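Local coordinates for protein fructose 1-phosphate kinase (Staphylococcus aureus, PDB 2JG5) that probably phosphorylates fructose 1-phosphate to fructose 1,6-bisphosphate with ATP, and may do the same for tagatose 6-phosphate, as a pfkB-family sugar kinase, at residues Y3-N8 with A145-I150. Sequence-based numbering, arbitrary orientation.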
loop_
_atom_site.group_PDB
_atom_site.type_symbol
_atom_site.label_atom_id
_atom_site.label_comp_id
_atom_site.label_asym_id
_atom_site.label_seq_id
_atom_site.Cartn_x
_atom_site.Cartn_y
_atom_site.Cartn_z
ATOM N N TYR A 3 -25.151 11.848 5.596
ATOM C CA TYR A 3 -23.698 11.965 5.685
ATOM C C TYR A 3 -23.109 10.901 6.587
ATOM O O TYR A 3 -23.565 10.714 7.712
ATOM C CB TYR A 3 -23.297 13.334 6.222
ATOM C CG TYR A 3 -23.757 14.473 5.355
ATOM C CD1 TYR A 3 -24.902 15.206 5.682
ATOM C CD2 TYR A 3 -23.048 14.827 4.201
ATOM C CE1 TYR A 3 -25.325 16.246 4.887
ATOM C CE2 TYR A 3 -23.462 15.866 3.406
ATOM C CZ TYR A 3 -24.597 16.570 3.755
ATOM O OH TYR A 3 -25.017 17.600 2.960
ATOM N N THR A 4 -22.097 10.200 6.081
ATOM C CA THR A 4 -21.310 9.299 6.914
ATOM C C THR A 4 -19.984 9.988 7.252
ATOM O O THR A 4 -19.431 10.720 6.431
ATOM C CB THR A 4 -21.084 7.936 6.224
ATOM O OG1 THR A 4 -20.313 8.114 5.030
ATOM C CG2 THR A 4 -22.424 7.315 5.866
ATOM N N VAL A 5 -19.507 9.814 8.478
ATOM C CA VAL A 5 -18.229 10.403 8.874
ATOM C C VAL A 5 -17.282 9.251 9.252
ATOM O O VAL A 5 -17.617 8.421 10.086
ATOM C CB VAL A 5 -18.398 11.415 10.030
ATOM C CG1 VAL A 5 -17.072 12.105 10.368
ATOM C CG2 VAL A 5 -19.477 12.473 9.691
ATOM N N THR A 6 -16.134 9.189 8.577
ATOM C CA THR A 6 -15.067 8.244 8.867
ATOM C C THR A 6 -13.802 9.085 9.114
ATOM O O THR A 6 -13.253 9.684 8.200
ATOM C CB THR A 6 -14.840 7.220 7.689
ATOM O OG1 THR A 6 -16.061 6.525 7.382
ATOM C CG2 THR A 6 -13.796 6.202 8.034
ATOM N N PHE A 7 -13.369 9.142 10.369
ATOM C CA PHE A 7 -12.167 9.874 10.760
ATOM C C PHE A 7 -10.868 9.294 10.204
ATOM O O PHE A 7 -9.949 10.039 9.871
ATOM C CB PHE A 7 -12.044 9.901 12.278
ATOM C CG PHE A 7 -13.200 10.517 12.974
ATOM C CD1 PHE A 7 -13.784 9.876 14.060
ATOM C CD2 PHE A 7 -13.704 11.747 12.566
ATOM C CE1 PHE A 7 -14.852 10.450 14.727
ATOM C CE2 PHE A 7 -14.762 12.327 13.223
ATOM C CZ PHE A 7 -15.344 11.676 14.307
ATOM N N ASN A 8 -10.797 7.966 10.129
ATOM C CA ASN A 8 -9.583 7.278 9.751
ATOM C C ASN A 8 -9.854 6.198 8.675
ATOM O O ASN A 8 -9.588 5.015 8.888
ATOM C CB ASN A 8 -8.934 6.671 11.016
ATOM C CG ASN A 8 -7.528 6.151 10.774
ATOM O OD1 ASN A 8 -6.917 6.439 9.749
ATOM N ND2 ASN A 8 -7.012 5.374 11.720
ATOM N N ALA A 145 -18.535 14.215 20.465
ATOM C CA ALA A 145 -19.324 15.223 21.146
ATOM C C ALA A 145 -19.319 16.556 20.409
ATOM O O ALA A 145 -20.317 17.267 20.413
ATOM C CB ALA A 145 -18.809 15.420 22.574
ATOM N N GLN A 146 -18.182 16.896 19.815
ATOM C CA GLN A 146 -18.018 18.148 19.076
ATOM C C GLN A 146 -18.883 18.154 17.814
ATOM O O GLN A 146 -19.396 19.195 17.399
ATOM C CB GLN A 146 -16.547 18.386 18.720
ATOM C CG GLN A 146 -15.610 18.609 19.925
ATOM C CD GLN A 146 -14.303 19.305 19.528
ATOM O OE1 GLN A 146 -14.234 19.971 18.491
ATOM N NE2 GLN A 146 -13.266 19.149 20.347
ATOM N N ILE A 147 -19.052 16.976 17.222
ATOM C CA ILE A 147 -19.963 16.808 16.104
ATOM C C ILE A 147 -21.400 16.841 16.647
ATOM O O ILE A 147 -22.228 17.646 16.191
ATOM C CB ILE A 147 -19.625 15.514 15.302
ATOM C CG1 ILE A 147 -18.408 15.765 14.404
ATOM C CG2 ILE A 147 -20.825 15.031 14.476
ATOM C CD1 ILE A 147 -17.592 14.516 14.081
ATOM N N ALA A 148 -21.667 16.014 17.660
ATOM C CA ALA A 148 -23.017 15.864 18.223
ATOM C C ALA A 148 -23.641 17.194 18.633
ATOM O O ALA A 148 -24.852 17.409 18.507
ATOM C CB ALA A 148 -22.987 14.914 19.399
ATOM N N GLN A 149 -22.790 18.090 19.104
ATOM C CA GLN A 149 -23.208 19.388 19.586
ATOM C C GLN A 149 -23.665 20.344 18.486
ATOM O O GLN A 149 -24.512 21.215 18.718
ATOM C CB GLN A 149 -22.043 19.999 20.315
ATOM C CG GLN A 149 -22.421 21.064 21.244
ATOM C CD GLN A 149 -21.208 21.677 21.814
ATOM O OE1 GLN A 149 -20.158 21.707 21.155
ATOM N NE2 GLN A 149 -21.314 22.174 23.052
ATOM N N ILE A 150 -23.065 20.197 17.312
ATOM C CA ILE A 150 -23.426 20.970 16.138
ATOM C C ILE A 150 -24.767 20.497 15.561
ATOM O O ILE A 150 -25.613 21.318 15.184
ATOM C CB ILE A 150 -22.325 20.889 15.052
ATOM C CG1 ILE A 150 -21.047 21.597 15.531
ATOM C CG2 ILE A 150 -22.819 21.499 13.737
ATOM C CD1 ILE A 150 -19.851 21.418 14.599
#
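Ile147 meets Phe7 and Val5 through a single methyl group, its CD1, which abuts the edge of the phenyl ring, with a valine branch more distant on the same side. The closest approach is from Ile147 CD1 to Phe7 CZ, 3.6 Å, and Phe7 CE2 lies almost as near to the same methyl at 3.7 Å. Because CD1 sits in the plane of the ring, at its edge, this is an aliphatic-to-rim contact and not a CH-pi approach over a face. The two side chains come from opposite directions, and the isoleucine spans the gap by being extended: chi2 of 153° sets CD1 roughly anti to CA, carrying it outward from the helix towards the ring. Val5 adds a looser touch, with its CG1 4.5 Å from Ile147 CD1. That branch stands anti to the backbone N (chi1 -176°) and also lies against the nearby ring, Val5 CG1 to Phe7 CE2 being 3.7 Å. The interface is small, 89 Å² summed over both sides, yet all three touching residues are buried and wholly apolar where they meet.

The CA atoms of Val5 and Ile147 are 9.8 Å apart, a spacing of strand and helix bridged by side chains alone. Strand 2-6 lies inside the parallel sheet of the ribokinase-type alpha/beta fold, next to strand 128-132, with which Tyr3 and Val5 form backbone hydrogen bonds. Helix 143-154 links strands 128-132 and 157-161, adjacent and parallel, in a beta-alpha-beta crossover. Ile147 touches Val131 of strand 128-132 and meets Val5 on strand 2-6 and Phe7 just beyond that strand's C-terminal end. Val131 is touched by Val5 and Phe7 as well. Thr4 and Thr6 turn to the other face of the sheet, where Thr4 OG1 hydrogen-bonds Ser43 OG of helix 38-48.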